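Local coordinates for aminopeptidase N (PDB 5DLL), which probably degrades intracellular peptides as a zinc-dependent aminopeptidase of the M1 family, releasing amino acids one by one from the N-terminal end, at residues Y213-K216 / K220-L223; D244-D249 / L255-D260; Y772-P777 / D813-Q818; N778-L783 / H817-R822. All coordinates share one frame; numbering follows the deposited sequence.

Interaction 1. Residues Y213-K216 / K220-L223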
loop_
_atom_site.group_PDB
_atom_site.type_symbol
_atom_site.label_atom_id
_atom_site.label_comp_id
_atom_site.label_asym_id
_atom_site.label_seq_id
_atom_site.Cartn_x
_atom_site.Cartn_y
_atom_site.Cartn_z
ATOM N N TYR A 213 -25.486 4.804 -9.485
ATOM C CA TYR A 213 -25.402 5.210 -8.089
ATOM C C TYR A 213 -26.041 6.589 -7.917
ATOM O O TYR A 213 -25.667 7.534 -8.609
ATOM C CB TYR A 213 -23.940 5.254 -7.624
ATOM C CG TYR A 213 -23.795 5.716 -6.192
ATOM C CD1 TYR A 213 -23.902 4.814 -5.140
ATOM C CD2 TYR A 213 -23.583 7.057 -5.891
ATOM C CE1 TYR A 213 -23.791 5.233 -3.828
ATOM C CE2 TYR A 213 -23.477 7.489 -4.579
ATOM C CZ TYR A 213 -23.581 6.572 -3.553
ATOM O OH TYR A 213 -23.473 6.990 -2.249
ATOM N N ILE A 214 -26.997 6.701 -6.999
ATOM C CA ILE A 214 -27.655 7.978 -6.723
ATOM C C ILE A 214 -26.885 8.719 -5.640
ATOM O O ILE A 214 -26.654 8.186 -4.553
ATOM C CB ILE A 214 -29.115 7.796 -6.259
ATOM C CG1 ILE A 214 -29.938 7.039 -7.313
ATOM C CG2 ILE A 214 -29.745 9.150 -5.938
ATOM C CD1 ILE A 214 -30.313 7.861 -8.528
ATOM N N THR A 215 -26.507 9.956 -5.935
ATOM C CA THR A 215 -25.729 10.758 -5.004
ATOM C C THR A 215 -26.601 11.372 -3.908
ATOM O O THR A 215 -27.831 11.305 -3.952
ATOM C CB THR A 215 -24.956 11.875 -5.738
ATOM O OG1 THR A 215 -25.869 12.778 -6.378
ATOM C CG2 THR A 215 -24.028 11.285 -6.775
ATOM N N LYS A 216 -25.925 11.970 -2.934
ATOM C CA LYS A 216 -26.531 12.662 -1.796
ATOM C C LYS A 216 -27.427 13.833 -2.223
ATOM O O LYS A 216 -28.423 14.129 -1.560
ATOM C CB LYS A 216 -25.389 13.165 -0.909
ATOM C CG LYS A 216 -25.744 13.874 0.390
ATOM C CD LYS A 216 -24.478 14.105 1.228
ATOM C CE LYS A 216 -23.333 14.744 0.428
ATOM N NZ LYS A 216 -22.088 14.923 1.214
ATOM N N LYS A 220 -27.925 11.260 -10.763
ATOM C CA LYS A 220 -27.708 9.912 -11.281
ATOM C C LYS A 220 -26.338 9.800 -11.952
ATOM O O LYS A 220 -26.071 10.460 -12.959
ATOM C CB LYS A 220 -28.807 9.571 -12.282
ATOM C CG LYS A 220 -28.832 8.119 -12.725
ATOM C CD LYS A 220 -29.886 7.880 -13.798
ATOM C CE LYS A 220 -29.587 8.664 -15.067
ATOM N NZ LYS A 220 -30.390 8.195 -16.225
ATOM N N VAL A 221 -25.478 8.957 -11.381
ATOM C CA VAL A 221 -24.108 8.770 -11.859
ATOM C C VAL A 221 -23.973 7.411 -12.547
ATOM O O VAL A 221 -24.203 6.372 -11.931
ATOM C CB VAL A 221 -23.097 8.851 -10.691
ATOM C CG1 VAL A 221 -21.687 8.529 -11.167
ATOM C CG2 VAL A 221 -23.133 10.231 -10.046
ATOM N N SER A 222 -23.590 7.418 -13.822
ATOM C CA SER A 222 -23.372 6.174 -14.554
ATOM C C SER A 222 -22.027 5.556 -14.155
ATOM O O SER A 222 -20.987 6.213 -14.219
ATOM C CB SER A 222 -23.427 6.419 -16.064
ATOM O OG SER A 222 -23.447 5.192 -16.772
ATOM N N LEU A 223 -22.067 4.300 -13.716
ATOM C CA LEU A 223 -20.862 3.545 -13.375
ATOM C C LEU A 223 -20.583 2.545 -14.497
ATOM O O LEU A 223 -21.508 1.903 -15.003
ATOM C CB LEU A 223 -21.034 2.822 -12.035
ATOM C CG LEU A 223 -21.481 3.674 -10.839
ATOM C CD1 LEU A 223 -21.471 2.844 -9.563
ATOM C CD2 LEU A 223 -20.610 4.909 -10.662
#

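Interaction 2. Residues D244-D249 / L255-D260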
loop_
_atom_site.group_PDB
_atom_site.type_symbol
_atom_site.label_atom_id
_atom_site.label_comp_id
_atom_site.label_asym_id
_atom_site.label_seq_id
_atom_site.Cartn_x
_atom_site.Cartn_y
_atom_site.Cartn_z
ATOM N N ASP A 244 -19.617 1.129 -2.372
ATOM C CA ASP A 244 -19.166 1.246 -0.981
ATOM C C ASP A 244 -18.263 2.469 -0.802
ATOM O O ASP A 244 -18.358 3.176 0.200
ATOM C CB ASP A 244 -18.387 -0.005 -0.544
ATOM C CG ASP A 244 -19.184 -1.306 -0.708
ATOM O OD1 ASP A 244 -20.434 -1.296 -0.580
ATOM O OD2 ASP A 244 -18.538 -2.350 -0.961
ATOM N N SER A 245 -17.383 2.697 -1.778
ATOM C CA SER A 245 -16.454 3.827 -1.759
ATOM C C SER A 245 -17.182 5.159 -1.832
ATOM O O SER A 245 -16.907 6.067 -1.052
ATOM C CB SER A 245 -15.485 3.743 -2.938
ATOM O OG SER A 245 -14.776 2.520 -2.934
ATOM N N MET A 246 -18.096 5.264 -2.792
ATOM C CA MET A 246 -18.839 6.495 -3.036
ATOM C C MET A 246 -19.679 6.893 -1.827
ATOM O O MET A 246 -19.676 8.057 -1.417
ATOM C CB MET A 246 -19.737 6.336 -4.267
ATOM C CG MET A 246 -19.056 6.646 -5.589
ATOM S SD MET A 246 -20.079 6.244 -7.019
ATOM C CE MET A 246 -19.483 7.443 -8.206
ATOM N N LYS A 247 -20.394 5.917 -1.272
ATOM C CA LYS A 247 -21.260 6.125 -0.107
ATOM C C LYS A 247 -20.473 6.514 1.141
ATOM O O LYS A 247 -20.904 7.378 1.902
ATOM C CB LYS A 247 -22.068 4.857 0.170
ATOM C CG LYS A 247 -22.982 4.924 1.385
ATOM C CD LYS A 247 -23.797 3.645 1.516
ATOM C CE LYS A 247 -24.371 3.482 2.916
ATOM N NZ LYS A 247 -25.273 4.604 3.294
ATOM N N TRP A 248 -19.327 5.871 1.350
ATOM C CA TRP A 248 -18.512 6.120 2.534
ATOM C C TRP A 248 -17.927 7.522 2.516
ATOM O O TRP A 248 -17.762 8.154 3.561
ATOM C CB TRP A 248 -17.385 5.097 2.632
ATOM C CG TRP A 248 -16.473 5.340 3.787
ATOM C CD1 TRP A 248 -16.657 4.939 5.075
ATOM C CD2 TRP A 248 -15.227 6.043 3.759
ATOM N NE1 TRP A 248 -15.601 5.346 5.855
ATOM C CE2 TRP A 248 -14.706 6.025 5.069
ATOM C CE3 TRP A 248 -14.495 6.681 2.751
ATOM C CZ2 TRP A 248 -13.484 6.621 5.398
ATOM C CZ3 TRP A 248 -13.281 7.277 3.084
ATOM C CH2 TRP A 248 -12.792 7.240 4.396
ATOM N N ASP A 249 -17.609 7.998 1.320
ATOM C CA ASP A 249 -17.036 9.319 1.153
ATOM C C ASP A 249 -18.104 10.360 1.455
ATOM O O ASP A 249 -17.824 11.354 2.139
ATOM C CB ASP A 249 -16.492 9.494 -0.269
ATOM C CG ASP A 249 -15.155 10.224 -0.309
ATOM O OD1 ASP A 249 -14.717 10.769 0.728
ATOM O OD2 ASP A 249 -14.526 10.248 -1.391
ATOM N N LEU A 255 -18.170 14.198 0.833
ATOM C CA LEU A 255 -17.633 14.353 -0.516
ATOM C C LEU A 255 -18.469 13.582 -1.529
ATOM O O LEU A 255 -18.486 12.344 -1.543
ATOM C CB LEU A 255 -16.174 13.893 -0.571
ATOM C CG LEU A 255 -15.233 14.722 0.310
ATOM C CD1 LEU A 255 -13.845 14.098 0.368
ATOM C CD2 LEU A 255 -15.166 16.168 -0.164
ATOM N N GLU A 256 -19.156 14.346 -2.373
ATOM C CA GLU A 256 -19.985 13.819 -3.443
ATOM C C GLU A 256 -19.196 13.789 -4.763
ATOM O O GLU A 256 -18.416 14.704 -5.060
ATOM C CB GLU A 256 -21.223 14.711 -3.581
ATOM C CG GLU A 256 -22.392 14.084 -4.321
ATOM C CD GLU A 256 -23.571 15.030 -4.455
ATOM O OE1 GLU A 256 -23.758 15.893 -3.567
ATOM O OE2 GLU A 256 -24.315 14.906 -5.451
ATOM N N TYR A 257 -19.408 12.741 -5.556
ATOM C CA TYR A 257 -18.808 12.655 -6.888
ATOM C C TYR A 257 -19.244 13.857 -7.723
ATOM O O TYR A 257 -20.344 14.375 -7.547
ATOM C CB TYR A 257 -19.204 11.347 -7.578
ATOM C CG TYR A 257 -18.465 11.074 -8.881
ATOM C CD1 TYR A 257 -17.074 10.963 -8.913
ATOM C CD2 TYR A 257 -19.160 10.905 -10.076
ATOM C CE1 TYR A 257 -16.399 10.710 -10.100
ATOM C CE2 TYR A 257 -18.495 10.648 -11.269
ATOM C CZ TYR A 257 -17.116 10.552 -11.274
ATOM O OH TYR A 257 -16.460 10.292 -12.449
ATOM N N ASP A 258 -18.380 14.284 -8.638
ATOM C CA ASP A 258 -18.547 15.569 -9.329
ATOM C C ASP A 258 -18.941 15.488 -10.822
ATOM O O ASP A 258 -19.233 16.518 -11.437
ATOM C CB ASP A 258 -17.280 16.427 -9.137
ATOM C CG ASP A 258 -15.981 15.655 -9.389
ATOM O OD1 ASP A 258 -16.007 14.405 -9.466
ATOM O OD2 ASP A 258 -14.923 16.312 -9.500
ATOM N N LEU A 259 -18.971 14.281 -11.388
ATOM C CA LEU A 259 -19.335 14.076 -12.796
ATOM C C LEU A 259 -20.552 13.172 -12.931
ATOM O O LEU A 259 -20.962 12.531 -11.969
ATOM C CB LEU A 259 -18.170 13.447 -13.558
ATOM C CG LEU A 259 -16.817 14.159 -13.477
ATOM C CD1 LEU A 259 -15.704 13.227 -13.934
ATOM C CD2 LEU A 259 -16.823 15.443 -14.296
ATOM N N ASP A 260 -21.118 13.118 -14.134
ATOM C CA ASP A 260 -22.302 12.291 -14.404
ATOM C C ASP A 260 -21.953 10.853 -14.752
ATOM O O ASP A 260 -22.850 10.018 -14.864
ATOM C CB ASP A 260 -23.128 12.873 -15.554
ATOM C CG ASP A 260 -23.533 14.308 -15.317
ATOM O OD1 ASP A 260 -23.572 14.731 -14.139
ATOM O OD2 ASP A 260 -23.807 15.012 -16.314
#

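Interaction 3. Residues Y772-P777 / D813-Q818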
loop_
_atom_site.group_PDB
_atom_site.type_symbol
_atom_site.label_atom_id
_atom_site.label_comp_id
_atom_site.label_asym_id
_atom_site.label_seq_id
_atom_site.Cartn_x
_atom_site.Cartn_y
_atom_site.Cartn_z
ATOM N N TYR A 772 4.851 -24.628 -12.740
ATOM C CA TYR A 772 5.865 -23.583 -12.636
ATOM C C TYR A 772 6.341 -23.140 -14.015
ATOM O O TYR A 772 6.327 -23.912 -14.974
ATOM C CB TYR A 772 7.058 -24.074 -11.814
ATOM C CG TYR A 772 8.095 -23.005 -11.507
ATOM C CD1 TYR A 772 7.838 -22.001 -10.576
ATOM C CD2 TYR A 772 9.335 -23.004 -12.142
ATOM C CE1 TYR A 772 8.781 -21.026 -10.292
ATOM C CE2 TYR A 772 10.287 -22.036 -11.857
ATOM C CZ TYR A 772 10.005 -21.049 -10.932
ATOM O OH TYR A 772 10.949 -20.083 -10.654
ATOM N N ASN A 773 6.744 -21.875 -14.087
ATOM C CA ASN A 773 7.366 -21.290 -15.265
ATOM C C ASN A 773 8.190 -20.083 -14.801
ATOM O O ASN A 773 7.624 -19.117 -14.285
ATOM C CB ASN A 773 6.307 -20.855 -16.279
ATOM C CG ASN A 773 6.886 -20.602 -17.657
ATOM O OD1 ASN A 773 7.924 -19.955 -17.807
ATOM N ND2 ASN A 773 6.211 -21.112 -18.679
ATOM N N PRO A 774 9.524 -20.138 -14.970
ATOM C CA PRO A 774 10.389 -19.052 -14.491
ATOM C C PRO A 774 10.284 -17.753 -15.295
ATOM O O PRO A 774 10.792 -16.720 -14.850
ATOM C CB PRO A 774 11.797 -19.643 -14.619
ATOM C CG PRO A 774 11.687 -20.635 -15.724
ATOM C CD PRO A 774 10.294 -21.196 -15.651
ATOM N N LYS A 775 9.650 -17.811 -16.467
ATOM C CA LYS A 775 9.387 -16.621 -17.278
ATOM C C LYS A 775 8.238 -15.786 -16.700
ATOM O O LYS A 775 8.204 -14.569 -16.886
ATOM C CB LYS A 775 9.071 -17.029 -18.723
ATOM C CG LYS A 775 9.059 -15.888 -19.734
ATOM C CD LYS A 775 10.446 -15.307 -19.973
ATOM C CE LYS A 775 10.416 -14.155 -20.967
ATOM N NZ LYS A 775 11.752 -13.515 -21.128
ATOM N N ASN A 776 7.307 -16.446 -16.008
ATOM C CA ASN A 776 6.165 -15.774 -15.386
ATOM C C ASN A 776 6.524 -15.296 -13.968
ATOM O O ASN A 776 6.678 -16.112 -13.060
ATOM C CB ASN A 776 4.959 -16.725 -15.360
ATOM C CG ASN A 776 3.673 -16.051 -14.899
ATOM O OD1 ASN A 776 3.665 -14.890 -14.494
ATOM N ND2 ASN A 776 2.573 -16.792 -14.956
ATOM N N PRO A 777 6.646 -13.967 -13.773
ATOM C CA PRO A 777 7.149 -13.417 -12.503
ATOM C C PRO A 777 6.273 -13.703 -11.280
ATOM O O PRO A 777 6.780 -13.771 -10.158
ATOM C CB PRO A 777 7.208 -11.907 -12.771
ATOM C CG PRO A 777 6.233 -11.669 -13.869
ATOM C CD PRO A 777 6.278 -12.899 -14.724
ATOM N N ASP A 813 17.987 -14.808 -14.265
ATOM C CA ASP A 813 18.697 -13.719 -14.936
ATOM C C ASP A 813 18.778 -13.891 -16.460
ATOM O O ASP A 813 18.961 -12.918 -17.189
ATOM C CB ASP A 813 20.106 -13.587 -14.353
ATOM C CG ASP A 813 20.801 -12.321 -14.790
ATOM O OD1 ASP A 813 20.238 -11.229 -14.569
ATOM O OD2 ASP A 813 21.916 -12.418 -15.348
ATOM N N LYS A 814 18.643 -15.125 -16.936
ATOM C CA LYS A 814 18.627 -15.399 -18.371
ATOM C C LYS A 814 17.366 -14.844 -19.042
ATOM O O LYS A 814 17.427 -14.343 -20.165
ATOM C CB LYS A 814 18.739 -16.903 -18.624
ATOM C CG LYS A 814 20.039 -17.513 -18.123
ATOM C CD LYS A 814 20.136 -18.988 -18.474
ATOM C CE LYS A 814 21.470 -19.576 -18.045
ATOM N NZ LYS A 814 21.667 -20.951 -18.582
ATOM N N PHE A 815 16.235 -14.924 -18.341
ATOM C CA PHE A 815 14.940 -14.496 -18.877
ATOM C C PHE A 815 14.572 -13.064 -18.469
ATOM O O PHE A 815 14.156 -12.263 -19.307
ATOM C CB PHE A 815 13.834 -15.450 -18.412
ATOM C CG PHE A 815 14.181 -16.911 -18.559
ATOM C CD1 PHE A 815 14.284 -17.494 -19.817
ATOM C CD2 PHE A 815 14.396 -17.707 -17.438
ATOM C CE1 PHE A 815 14.600 -18.837 -19.954
ATOM C CE2 PHE A 815 14.712 -19.051 -17.570
ATOM C CZ PHE A 815 14.813 -19.616 -18.829
ATOM N N ASN A 816 14.727 -12.756 -17.181
ATOM C CA ASN A 816 14.309 -11.472 -16.613
ATOM C C ASN A 816 15.309 -10.988 -15.560
ATOM O O ASN A 816 15.522 -11.656 -14.548
ATOM C CB ASN A 816 12.916 -11.626 -15.987
ATOM C CG ASN A 816 12.244 -10.296 -15.681
ATOM O OD1 ASN A 816 12.900 -9.280 -15.444
ATOM N ND2 ASN A 816 10.916 -10.305 -15.672
ATOM N N HIS A 817 15.908 -9.821 -15.801
ATOM C CA HIS A 817 16.916 -9.255 -14.894
ATOM C C HIS A 817 16.293 -8.576 -13.682
ATOM O O HIS A 817 16.912 -8.517 -12.622
ATOM C CB HIS A 817 17.803 -8.228 -15.608
ATOM C CG HIS A 817 18.403 -8.716 -16.890
ATOM N ND1 HIS A 817 18.750 -10.033 -17.104
ATOM C CD2 HIS A 817 18.734 -8.050 -18.021
ATOM C CE1 HIS A 817 19.255 -10.159 -18.318
ATOM N NE2 HIS A 817 19.258 -8.972 -18.895
ATOM N N GLN A 818 15.085 -8.040 -13.842
ATOM C CA GLN A 818 14.408 -7.346 -12.745
ATOM C C GLN A 818 14.028 -8.354 -11.675
ATOM O O GLN A 818 14.295 -8.144 -10.497
ATOM C CB GLN A 818 13.155 -6.611 -13.236
ATOM C CG GLN A 818 13.379 -5.629 -14.384
ATOM C CD GLN A 818 14.431 -4.578 -14.079
ATOM O OE1 GLN A 818 14.607 -4.167 -12.932
ATOM N NE2 GLN A 818 15.135 -4.133 -15.114
#

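Interaction 4. Residues N778-L783 / H817-R822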
loop_
_atom_site.group_PDB
_atom_site.type_symbol
_atom_site.label_atom_id
_atom_site.label_comp_id
_atom_site.label_asym_id
_atom_site.label_seq_id
_atom_site.Cartn_x
_atom_site.Cartn_y
_atom_site.Cartn_z
ATOM N N ASN A 778 4.972 -13.860 -11.496
ATOM C CA ASN A 778 4.045 -14.160 -10.410
ATOM C C ASN A 778 4.313 -15.539 -9.814
ATOM O O ASN A 778 4.143 -15.749 -8.615
ATOM C CB ASN A 778 2.601 -14.069 -10.908
ATOM C CG ASN A 778 2.203 -12.652 -11.271
ATOM O OD1 ASN A 778 2.192 -11.769 -10.418
ATOM N ND2 ASN A 778 1.882 -12.426 -12.541
ATOM N N LYS A 779 4.744 -16.469 -10.658
ATOM C CA LYS A 779 5.075 -17.817 -10.213
ATOM C C LYS A 779 6.426 -17.839 -9.499
ATOM O O LYS A 779 6.675 -18.692 -8.641
ATOM C CB LYS A 779 5.081 -18.779 -11.399
ATOM C CG LYS A 779 3.797 -18.737 -12.211
ATOM C CD LYS A 779 3.537 -20.036 -12.952
ATOM C CE LYS A 779 2.219 -19.984 -13.711
ATOM N NZ LYS A 779 1.546 -21.309 -13.729
ATOM N N VAL A 780 7.290 -16.896 -9.856
ATOM C CA VAL A 780 8.581 -16.739 -9.197
ATOM C C VAL A 780 8.408 -16.198 -7.772
ATOM O O VAL A 780 9.120 -16.622 -6.866
ATOM C CB VAL A 780 9.523 -15.819 -10.015
ATOM C CG1 VAL A 780 10.815 -15.543 -9.255
ATOM C CG2 VAL A 780 9.826 -16.440 -11.375
ATOM N N TYR A 781 7.466 -15.277 -7.575
ATOM C CA TYR A 781 7.193 -14.730 -6.234
ATOM C C TYR A 781 6.498 -15.761 -5.352
ATOM O O TYR A 781 6.690 -15.785 -4.134
ATOM C CB TYR A 781 6.339 -13.455 -6.304
ATOM C CG TYR A 781 6.871 -12.386 -7.237
ATOM C CD1 TYR A 781 8.242 -12.154 -7.366
ATOM C CD2 TYR A 781 6.002 -11.593 -7.982
ATOM C CE1 TYR A 781 8.727 -11.176 -8.217
ATOM C CE2 TYR A 781 6.480 -10.610 -8.837
ATOM C CZ TYR A 781 7.842 -10.407 -8.949
ATOM O OH TYR A 781 8.326 -9.434 -9.794
ATOM N N SER A 782 5.684 -16.605 -5.978
ATOM C CA SER A 782 5.005 -17.685 -5.277
ATOM C C SER A 782 5.992 -18.729 -4.779
ATOM O O SER A 782 6.097 -18.955 -3.576
ATOM C CB SER A 782 3.974 -18.350 -6.190
ATOM O OG SER A 782 2.969 -17.426 -6.561
ATOM N N LEU A 783 6.716 -19.353 -5.706
ATOM C CA LEU A 783 7.578 -20.481 -5.366
ATOM C C LEU A 783 8.891 -20.044 -4.723
ATOM O O LEU A 783 9.235 -20.512 -3.635
ATOM C CB LEU A 783 7.871 -21.335 -6.601
ATOM C CG LEU A 783 8.626 -22.640 -6.312
ATOM C CD1 LEU A 783 7.773 -23.582 -5.473
ATOM C CD2 LEU A 783 9.061 -23.311 -7.604
ATOM N N HIS A 817 15.908 -9.821 -15.801
ATOM C CA HIS A 817 16.916 -9.255 -14.894
ATOM C C HIS A 817 16.293 -8.576 -13.682
ATOM O O HIS A 817 16.912 -8.517 -12.622
ATOM C CB HIS A 817 17.803 -8.228 -15.608
ATOM C CG HIS A 817 18.403 -8.716 -16.890
ATOM N ND1 HIS A 817 18.750 -10.033 -17.104
ATOM C CD2 HIS A 817 18.734 -8.050 -18.021
ATOM C CE1 HIS A 817 19.255 -10.159 -18.318
ATOM N NE2 HIS A 817 19.258 -8.972 -18.895
ATOM N N GLN A 818 15.085 -8.040 -13.842
ATOM C CA GLN A 818 14.408 -7.346 -12.745
ATOM C C GLN A 818 14.028 -8.354 -11.675
ATOM O O GLN A 818 14.295 -8.144 -10.497
ATOM C CB GLN A 818 13.155 -6.611 -13.236
ATOM C CG GLN A 818 13.379 -5.629 -14.384
ATOM C CD GLN A 818 14.431 -4.578 -14.079
ATOM O OE1 GLN A 818 14.607 -4.167 -12.932
ATOM N NE2 GLN A 818 15.135 -4.133 -15.114
ATOM N N VAL A 819 13.429 -9.458 -12.114
ATOM C CA VAL A 819 12.989 -10.540 -11.236
ATOM C C VAL A 819 14.176 -11.228 -10.567
ATOM O O VAL A 819 14.128 -11.534 -9.371
ATOM C CB VAL A 819 12.156 -11.584 -12.018
ATOM C CG1 VAL A 819 11.870 -12.818 -11.170
ATOM C CG2 VAL A 819 10.852 -10.967 -12.498
ATOM N N ALA A 820 15.233 -11.474 -11.335
ATOM C CA ALA A 820 16.457 -12.065 -10.787
ATOM C C ALA A 820 17.057 -11.189 -9.680
ATOM O O ALA A 820 17.550 -11.697 -8.671
ATOM C CB ALA A 820 17.475 -12.295 -11.896
ATOM N N ALA A 821 17.001 -9.874 -9.874
ATOM C CA ALA A 821 17.517 -8.916 -8.900
ATOM C C ALA A 821 16.681 -8.885 -7.618
ATOM O O ALA A 821 17.229 -8.746 -6.519
ATOM C CB ALA A 821 17.580 -7.528 -9.518
ATOM N N ARG A 822 15.359 -9.003 -7.761
ATOM C CA ARG A 822 14.455 -9.037 -6.608
ATOM C C ARG A 822 14.735 -10.251 -5.743
ATOM O O ARG A 822 14.953 -10.127 -4.538
ATOM C CB ARG A 822 12.986 -9.056 -7.041
ATOM C CG ARG A 822 12.443 -7.712 -7.497
ATOM C CD ARG A 822 10.925 -7.688 -7.402
ATOM N NE ARG A 822 10.329 -6.600 -8.179
ATOM C CZ ARG A 822 10.089 -6.632 -9.491
ATOM N NH1 ARG A 822 10.394 -7.699 -10.229
ATOM N NH2 ARG A 822 9.538 -5.576 -10.078
#

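Interaction 1. Residues Y213-K216 / K220-L223
A beta hairpin of strands 207-214 and 220-227 closes here, with Tyr213 facing Val221 as an antiparallel hydrogen-bonded pair. The two residues exchange both backbone bonds, from Tyr213 N to Val221 O over 3.2 Å and from Val221 N to Tyr213 O over 3.1 Å. One step nearer the turn, Ile214 and Lys220 form a non-hydrogen-bonded pair with their side chains on the other face of the sheet, where Ile214 CD1 lies 4.4 Å from Lys220 CB. Strand 207-214 is an outermost strand of a mixed five-stranded sheet, and helix 236-253 covers the face that carries Tyr213, Val221 and Leu223. Tyr213 suits this position because its CB packs 4.0 Å from Leu223 CD1 while its ring leads away, its CG anti to the backbone N (chi1 178°), and the hydroxyl reaches Glu250 of that helix. Branched Val221, a residue well suited to extended chain, sends CG2 to within 3.6 Å of Thr215 CG2, the two side chains crossing at about a right angle. Thr215 has two uses at the strand end: its methyl joins this apolar patch, and OG1 bonds to Glu256 and to the backbone N of Arg219 in the turn.

Interaction 2. Residues D244-D249 / L255-D260
Met246 against Tyr257 and Asp249 against Leu255 make a buried contact between helix 236-253 and the loop that follows it, before strand 261-267. The thioether chain of Met246 extends beyond CG and carries CE over one face of the Tyr257 ring, a CH-pi contact 4.2 Å from the centroid and 27° off the ring normal. CE sits nearest the CB side of the ring, 3.8 Å from Tyr257 CG. Long and unbranched, methionine can span this gap from a helix, while tyrosine offers a broad face here and still bonds through its hydroxyl to Thr261 O. Nearer the helix end, Leu255 N gives a straight bond to Asp249 O (3.1 Å, 175°), with the donor standing above the carbonyl plane. Where the chain turns back beside the helix, Leu255 CD1 also lies 3.5 Å from Asp249 OD1. That carboxylate is buried, and Arg338 of helix 328-346 pairs with OD1; the arginine's positive charge probably favours the ionised form of Asp249. The contact packs on Tyr311 and Phe312, beside the zinc ligand His313 but about 13 Å from the metal, in an M1 catalytic domain whose helix 297-312 carries the start of the HExxH motif.

Interaction 3. Residues Y772-P777 / D813-Q818
Pro774 and Lys775 meet Phe815 on the surface of the C-terminal helical domain, whose sequence is of the ARM-repeat type; the loop before helix 777-788 lies here against the junction of helices 800-815 and 817-824. The closer packing is apolar. Lys775 CD comes within 3.7 Å of Phe815 CB, and Pro774 CG stands 3.9 Å from Phe815 CE2, the proline ring crossing the phenyl group obliquely. Lysine suits an exposed site because its methylenes can cover an aromatic residue while the ammonium stays polar: CG is anti to the backbone N (chi1 -168°), and a bend at chi2 of 69° turns the chain toward the helix. Its polar end is the loose side: NZ makes a weak bond to Phe815 O at 3.3 Å, and the exposed lysine also touches a neighbouring molecule in the crystal. Each segment is shaped by an asparagine. In the loop, a type I beta turn runs from Asn773 to Asn776, and proline fits its second position. Asn816 stands at the N-cap of helix 817-824, where its OD1 accepts from Gln818 N at 3.0 Å. Asn773 OD1 forms an Asx turn, accepting Lys775 N on a lone pair, in the carbonyl plane, at 3.1 Å.

Interaction 4. Residues N778-L783 / H817-R822
With CG1 anti to the backbone N, chi1 174° in Val780 and the same torsion in Val819, the two valines extend a methyl toward each other tip to tip. Tyr781 and Arg822 instead hold CG beside the backbone N, and the arginine runs extended as far as NE, which carries its guanidinium up to the phenol. Val780 CG1 and Val819 CG1 lie 3.5 Å apart. The axes of segments 778-783 and 817-822 run nearly parallel, 13° between their N-to-C directions and 11.0 Å apart at closest approach, a separation at which short branched side chains can meet midway. Parallel neighbours joined through mostly helical chain fit an ARM-like alpha solenoid. The valines are buried, and Tyr772 packs on Val780 from the loop before its helix. Toward the outside, Tyr781 OH stands over one face of the Arg822 guanidinium and also touches Val819 CG2 at 4.0 Å. The ring and guanidinium planes are 85° apart, with NH1 at the ring edge. Since guanidinium N-H bonds lie in their own plane, a hydroxyl above it is poorly placed to receive one, although the exact placement of this exposed guanidinium is uncertain; any attraction is probably electrostatic, between the oxygen and the positive charge, beside an apolar valine contact.

Overall arrangement
From the N terminus, interaction 1 closes a three-residue turn, and interaction 2 then closes the end of helix 236-253 against the loop leading to strand 261-267. The two run in series and touch: Val221 packs on Tyr257, and Ser222 N probably bonds to Asp260 O, which ties hairpin, helix and following loop together; interaction 2 is the one nearer the zinc ligands. Much later, interaction 3 ends at the junction of helices 800-815 and 817-824, and interaction 4 on the latter helix; they share His817 and Gln818. In their leading segments, 772-777 runs straight into 778-783. Their centres are 6 Å apart, whereas those of interactions 2 and 4 are about 38 Å apart, on opposite sides of the chain's centre.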